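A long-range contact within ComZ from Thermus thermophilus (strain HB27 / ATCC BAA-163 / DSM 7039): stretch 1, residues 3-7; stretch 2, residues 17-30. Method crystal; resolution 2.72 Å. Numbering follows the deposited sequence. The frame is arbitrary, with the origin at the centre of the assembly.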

ATOM      1  N   ILE A   3      -3.271 -32.155  -7.077  1.00 85.67           N
ATOM      2  CA  ILE A   3      -3.118 -33.501  -7.618  1.00 78.29           C
ATOM      3  C   ILE A   3      -4.496 -34.184  -7.745  1.00 75.60           C
ATOM      4  O   ILE A   3      -5.384 -34.003  -6.913  1.00 81.56           O
ATOM      5  CB  ILE A   3      -2.129 -34.320  -6.763  1.00 83.72           C
ATOM      6  CG1 ILE A   3      -1.495 -35.435  -7.600  1.00101.24           C
ATOM      7  CG2 ILE A   3      -2.799 -34.885  -5.511  1.00 76.25           C
ATOM      8  CD1 ILE A   3      -0.767 -34.972  -8.885  1.00102.62           C
ATOM      9  N   GLU A   4      -4.690 -34.954  -8.811  1.00 74.81           N
ATOM     10  CA  GLU A   4      -5.970 -35.604  -9.071  1.00 70.14           C
ATOM     11  C   GLU A   4      -5.744 -37.097  -9.289  1.00 67.56           C
ATOM     12  O   GLU A   4      -4.941 -37.487 -10.139  1.00 71.59           O
ATOM     13  CB  GLU A   4      -6.665 -34.969 -10.280  1.00 60.19           C
ATOM     14  CG  GLU A   4      -8.057 -35.494 -10.568  1.00 60.39           C
ATOM     15  CD  GLU A   4      -9.130 -34.441 -10.452  1.00 62.91           C
ATOM     16  OE1 GLU A   4      -8.803 -33.228 -10.448  1.00 71.98           O
ATOM     17  OE2 GLU A   4     -10.309 -34.827 -10.365  1.00 57.29           O
ATOM     18  N   LEU A   5      -6.436 -37.920  -8.507  1.00 61.50           N
ATOM     19  CA  LEU A   5      -6.336 -39.369  -8.544  1.00 68.11           C
ATOM     20  C   LEU A   5      -7.704 -39.960  -8.822  1.00 64.97           C
ATOM     21  O   LEU A   5      -8.696 -39.550  -8.217  1.00 66.99           O
ATOM     22  CB  LEU A   5      -5.852 -39.959  -7.229  1.00 74.05           C
ATOM     23  CG  LEU A   5      -4.422 -39.827  -6.746  1.00 83.15           C
ATOM     24  CD1 LEU A   5      -3.956 -38.365  -6.638  1.00 85.75           C
ATOM     25  CD2 LEU A   5      -4.332 -40.545  -5.416  1.00 86.85           C
ATOM     26  N   TRP A   6      -7.756 -40.944  -9.717  1.00 66.06           N
ATOM     27  CA  TRP A   6      -9.031 -41.599  -9.957  1.00 59.04           C
ATOM     28  C   TRP A   6      -8.862 -43.057 -10.357  1.00 58.57           C
ATOM     29  O   TRP A   6      -7.776 -43.548 -10.691  1.00 51.08           O
ATOM     30  CB  TRP A   6      -9.864 -40.841 -10.981  1.00 61.99           C
ATOM     31  CG  TRP A   6      -9.454 -40.918 -12.406  1.00 67.83           C
ATOM     32  CD1 TRP A   6      -9.951 -41.760 -13.364  1.00 71.05           C
ATOM     33  CD2 TRP A   6      -8.489 -40.096 -13.053  1.00 61.23           C
ATOM     34  NE1 TRP A   6      -9.357 -41.492 -14.569  1.00 71.40           N
ATOM     35  CE2 TRP A   6      -8.447 -40.484 -14.400  1.00 62.06           C
ATOM     36  CE3 TRP A   6      -7.666 -39.052 -12.622  1.00 54.13           C
ATOM     37  CZ2 TRP A   6      -7.613 -39.873 -15.319  1.00 68.36           C
ATOM     38  CZ3 TRP A   6      -6.818 -38.456 -13.532  1.00 51.60           C
ATOM     39  CH2 TRP A   6      -6.794 -38.864 -14.858  1.00 65.53           C
ATOM     40  N   THR A   7      -9.986 -43.733 -10.261  1.00 63.84           N
ATOM     41  CA  THR A   7     -10.159 -45.136 -10.553  1.00 58.64           C
ATOM     42  C   THR A   7     -10.822 -45.245 -11.911  1.00 69.09           C
ATOM     43  O   THR A   7     -11.718 -44.462 -12.244  1.00 75.91           O
ATOM     44  CB  THR A   7     -11.046 -45.743  -9.470  1.00 60.62           C
ATOM     45  OG1 THR A   7     -10.258 -45.910  -8.283  1.00 65.52           O
ATOM     46  CG2 THR A   7     -11.692 -47.057  -9.926  1.00 80.75           C
ATOM     47  N   ALA A  17      -2.715 -41.995 -22.158  1.00 53.42           N
ATOM     48  CA  ALA A  17      -2.916 -40.723 -22.836  1.00 62.47           C
ATOM     49  C   ALA A  17      -3.407 -39.680 -21.846  1.00 65.44           C
ATOM     50  O   ALA A  17      -2.881 -38.548 -21.778  1.00 66.36           O
ATOM     51  CB  ALA A  17      -3.919 -40.896 -23.988  1.00 51.37           C
ATOM     52  N   PHE A  18      -4.320 -40.114 -20.976  1.00 58.36           N
ATOM     53  CA  PHE A  18      -4.782 -39.294 -19.873  1.00 55.85           C
ATOM     54  C   PHE A  18      -3.624 -38.861 -18.981  1.00 66.35           C
ATOM     55  O   PHE A  18      -3.490 -37.674 -18.675  1.00 76.20           O
ATOM     56  CB  PHE A  18      -5.815 -40.082 -19.105  1.00 51.22           C
ATOM     57  CG  PHE A  18      -7.190 -39.923 -19.647  1.00 56.86           C
ATOM     58  CD1 PHE A  18      -7.593 -38.708 -20.179  1.00 58.30           C
ATOM     59  CD2 PHE A  18      -8.062 -41.001 -19.690  1.00 60.90           C
ATOM     60  CE1 PHE A  18      -8.855 -38.552 -20.686  1.00 62.01           C
ATOM     61  CE2 PHE A  18      -9.334 -40.856 -20.215  1.00 66.36           C
ATOM     62  CZ  PHE A  18      -9.730 -39.626 -20.713  1.00 62.79           C
ATOM     63  N   TYR A  19      -2.760 -39.774 -18.598  1.00 66.25           N
ATOM     64  CA  TYR A  19      -1.648 -39.416 -17.744  1.00 63.64           C
ATOM     65  C   TYR A  19      -0.772 -38.401 -18.391  1.00 64.44           C
ATOM     66  O   TYR A  19      -0.245 -37.547 -17.753  1.00 70.18           O
ATOM     67  CB  TYR A  19      -0.819 -40.623 -17.382  1.00 64.64           C
ATOM     68  CG  TYR A  19       0.448 -40.268 -16.679  1.00 66.68           C
ATOM     69  CD1 TYR A  19       0.476 -40.099 -15.323  1.00 75.87           C
ATOM     70  CD2 TYR A  19       1.606 -40.088 -17.368  1.00 69.47           C
ATOM     71  CE1 TYR A  19       1.631 -39.759 -14.670  1.00 72.85           C
ATOM     72  CE2 TYR A  19       2.763 -39.743 -16.728  1.00 76.71           C
ATOM     73  CZ  TYR A  19       2.764 -39.583 -15.377  1.00 79.89           C
ATOM     74  OH  TYR A  19       3.912 -39.250 -14.729  1.00 87.97           O
ATOM     75  N   ALA A  20      -0.642 -38.475 -19.680  1.00 57.10           N
ATOM     76  CA  ALA A  20       0.190 -37.542 -20.349  1.00 62.78           C
ATOM     77  C   ALA A  20      -0.408 -36.186 -20.235  1.00 63.83           C
ATOM     78  O   ALA A  20       0.268 -35.249 -19.971  1.00 50.51           O
ATOM     79  CB  ALA A  20       0.316 -37.916 -21.792  1.00 52.80           C
ATOM     80  N   ALA A  21      -1.691 -36.074 -20.454  1.00 57.61           N
ATOM     81  CA  ALA A  21      -2.323 -34.787 -20.385  1.00 56.62           C
ATOM     82  C   ALA A  21      -2.353 -34.270 -18.977  1.00 63.35           C
ATOM     83  O   ALA A  21      -2.044 -33.136 -18.727  1.00 62.26           O
ATOM     84  CB  ALA A  21      -3.715 -34.876 -20.936  1.00 42.16           C
ATOM     85  N   GLU A  22      -2.717 -35.129 -18.058  1.00 66.42           N
ATOM     86  CA  GLU A  22      -2.807 -34.758 -16.650  1.00 57.79           C
ATOM     87  C   GLU A  22      -1.442 -34.381 -16.093  1.00 63.97           C
ATOM     88  O   GLU A  22      -1.351 -33.616 -15.125  1.00 67.80           O
ATOM     89  CB  GLU A  22      -3.338 -35.931 -15.842  1.00 51.29           C
ATOM     90  CG  GLU A  22      -4.812 -35.983 -15.685  1.00 64.71           C
ATOM     91  CD  GLU A  22      -5.300 -35.085 -14.580  1.00 88.32           C
ATOM     92  OE1 GLU A  22      -6.374 -34.471 -14.753  1.00 95.22           O
ATOM     93  OE2 GLU A  22      -4.607 -34.988 -13.539  1.00 99.37           O
ATOM     94  N   ALA A  23      -0.372 -34.870 -16.716  1.00 60.50           N
ATOM     95  CA  ALA A  23       0.946 -34.386 -16.363  1.00 60.59           C
ATOM     96  C   ALA A  23       1.087 -32.917 -16.707  1.00 61.57           C
ATOM     97  O   ALA A  23       1.672 -32.136 -15.934  1.00 67.53           O
ATOM     98  CB  ALA A  23       2.032 -35.209 -17.071  1.00 59.22           C
ATOM     99  N   GLY A  24       0.573 -32.519 -17.868  1.00 55.55           N
ATOM    100  CA  GLY A  24       0.716 -31.129 -18.263  1.00 67.90           C
ATOM    101  C   GLY A  24      -0.145 -30.201 -17.431  1.00 64.10           C
ATOM    102  O   GLY A  24       0.310 -29.157 -16.969  1.00 71.71           O
ATOM    103  N   LEU A  25      -1.408 -30.577 -17.233  1.00 59.48           N
ATOM    104  CA  LEU A  25      -2.325 -29.725 -16.496  1.00 61.07           C
ATOM    105  C   LEU A  25      -1.841 -29.461 -15.090  1.00 68.23           C
ATOM    106  O   LEU A  25      -1.886 -28.324 -14.630  1.00 66.26           O
ATOM    107  CB  LEU A  25      -3.700 -30.356 -16.427  1.00 51.86           C
ATOM    108  CG  LEU A  25      -4.671 -29.329 -15.856  1.00 42.18           C
ATOM    109  CD1 LEU A  25      -5.127 -28.383 -16.939  1.00 39.61           C
ATOM    110  CD2 LEU A  25      -5.857 -30.006 -15.229  1.00 45.33           C
ATOM    111  N   GLN A  26      -1.346 -30.487 -14.396  1.00 74.27           N
ATOM    112  CA  GLN A  26      -1.035 -30.252 -13.000  1.00 74.74           C
ATOM    113  C   GLN A  26       0.302 -29.567 -12.837  1.00 80.54           C
ATOM    114  O   GLN A  26       0.491 -28.829 -11.860  1.00 84.48           O
ATOM    115  CB  GLN A  26      -1.116 -31.559 -12.191  1.00 71.39           C
ATOM    116  CG  GLN A  26      -2.459 -32.298 -12.413  1.00 86.68           C
ATOM    117  CD  GLN A  26      -3.572 -31.898 -11.419  1.00 94.81           C
ATOM    118  OE1 GLN A  26      -3.303 -31.574 -10.258  1.00100.67           O
ATOM    119  NE2 GLN A  26      -4.824 -31.897 -11.892  1.00 94.17           N
ATOM    120  N   LYS A  27       1.185 -29.691 -13.821  1.00 76.46           N
ATOM    121  CA  LYS A  27       2.430 -28.933 -13.766  1.00 63.57           C
ATOM    122  C   LYS A  27       2.152 -27.448 -13.869  1.00 68.28           C
ATOM    123  O   LYS A  27       2.608 -26.651 -13.033  1.00 70.11           O
ATOM    124  CB  LYS A  27       3.349 -29.357 -14.904  1.00 54.53           C
ATOM    125  CG  LYS A  27       4.787 -28.969 -14.745  1.00 54.85           C
ATOM    126  CD  LYS A  27       5.346 -28.578 -16.101  1.00 58.36           C
ATOM    127  CE  LYS A  27       6.801 -28.189 -16.016  1.00 66.50           C
ATOM    128  NZ  LYS A  27       7.255 -27.769 -17.375  1.00 76.49           N
ATOM    129  N   TYR A  28       1.374 -27.059 -14.877  1.00 67.93           N
ATOM    130  CA  TYR A  28       1.153 -25.644 -15.112  1.00 72.47           C
ATOM    131  C   TYR A  28       0.006 -25.068 -14.294  1.00 67.27           C
ATOM    132  O   TYR A  28      -0.095 -23.851 -14.204  1.00 72.56           O
ATOM    133  CB  TYR A  28       0.941 -25.401 -16.602  1.00 66.94           C
ATOM    134  CG  TYR A  28       2.238 -25.535 -17.337  1.00 64.81           C
ATOM    135  CD1 TYR A  28       2.625 -26.745 -17.936  1.00 63.61           C
ATOM    136  CD2 TYR A  28       3.119 -24.463 -17.388  1.00 57.29           C
ATOM    137  CE1 TYR A  28       3.859 -26.866 -18.613  1.00 63.70           C
ATOM    138  CE2 TYR A  28       4.335 -24.568 -18.062  1.00 67.65           C
ATOM    139  CZ  TYR A  28       4.704 -25.769 -18.668  1.00 71.68           C
ATOM    140  OH  TYR A  28       5.918 -25.841 -19.310  1.00 79.46           O
ATOM    141  N   LYS A  29      -0.818 -25.903 -13.641  1.00 56.43           N
ATOM    142  CA  LYS A  29      -1.685 -25.397 -12.591  1.00 52.09           C
ATOM    143  C   LYS A  29      -0.860 -24.983 -11.382  1.00 66.40           C
ATOM    144  O   LYS A  29      -1.176 -23.977 -10.737  1.00 73.71           O
ATOM    145  CB  LYS A  29      -2.720 -26.453 -12.200  1.00 53.93           C
ATOM    146  CG  LYS A  29      -3.560 -26.151 -10.927  1.00 64.08           C
ATOM    147  CD  LYS A  29      -4.820 -27.056 -10.851  1.00 66.04           C
ATOM    148  CE  LYS A  29      -4.582 -28.352 -10.051  1.00 72.37           C
ATOM    149  NZ  LYS A  29      -4.843 -28.278  -8.581  1.00 76.37           N
ATOM    150  N   ALA A  30       0.230 -25.698 -11.103  1.00 56.03           N
ATOM    151  CA  ALA A  30       1.144 -25.248 -10.070  1.00 64.30           C
ATOM    152  C   ALA A  30       1.861 -23.972 -10.492  1.00 76.67           C
ATOM    153  O   ALA A  30       1.961 -23.014  -9.708  1.00 81.31           O
ATOM    154  CB  ALA A  30       2.154 -26.341  -9.740  1.00 49.77           C
TER

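The contact is small, 280 Å² summed over both sides, and it is made by side chains from both stretches, with Trp6 of the extended segment reaching down to the helix and Gln26 reaching back. Stretch 1 has no regular strand or helix, yet its side chains alternate: the CA-to-CB bonds of Glu4 and Trp6 point toward the helix, while those of Ile3 and Leu5 point away. The helix answers with Phe18, Glu22 and Gln26, spaced four residues apart so that they lie along one side. The two stretches run in opposite senses here, Trp6 lying over Phe18 and Glu22, and Ile3 over Gln26.

Trp6 supplies the largest covered area. Its chi1 of 74° (p) and chi2 of 97° carry the six-membered ring down to the helix, so that the ring arrives edge first. CH2 of Trp6 lies 3.6 Å from CG of Glu22, and CZ2 of Trp6 lies 4.2 Å from CB of Phe18. A long, flat side chain suits this place because it is long enough to span from the extended backbone to the helix, meeting it with the ring edge. Phe18 (chi1 -87°, m) offers its CB to that edge, an apolar contact on a buried residue.

Glu22 shows how a charged residue can serve as packing material. Its chi1 of -91° lies between wells and chi2 is -82° (m), a bent course that leaves the methylene CG against the tryptophan edge while the carboxylate continues toward Glu4. There OE2 of Glu22 comes 3.9 Å from CB of Glu4, a packing contact without a hydrogen bond; OE1 of Glu22 is bonded elsewhere in the structure. Glu4 has chi1 at -175° (t) and chi2 at 117°, between wells; CB of Glu4 sits 3.9 Å from NE2 of Gln26, and OE1 of Glu4 is 4.4 Å from the same NE2, with no hydrogen bond.

The polar link across the contact is at Gln26. With chi1 at -52° (m) and chi2 at -90° (m), its amide is brought up beside the backbone of stretch 1, and OE1 of Gln26 accepts a weak hydrogen bond from N of Ile3 at 3.2 Å. Glutamine suits the position: it is long enough to reach a backbone whose nearest CA, that of Ile3, is 6.6 Å from CA of Gln26, and its carbonyl oxygen can meet an NH group. The closest contact of Ile3 is through its main-chain N; its CA-to-CB bond points away, but with chi1 at -155° (t) and chi2 at 56° (p) CD1 of Ile3 comes to 4.5 Å from OE1 of Gln26. Lys29, nearly one turn farther on, curls through chi3 of 92° and chi4 of 89° to place NZ of Lys29 4.4 Å from N of Ile3, a marginal approach that covers little area.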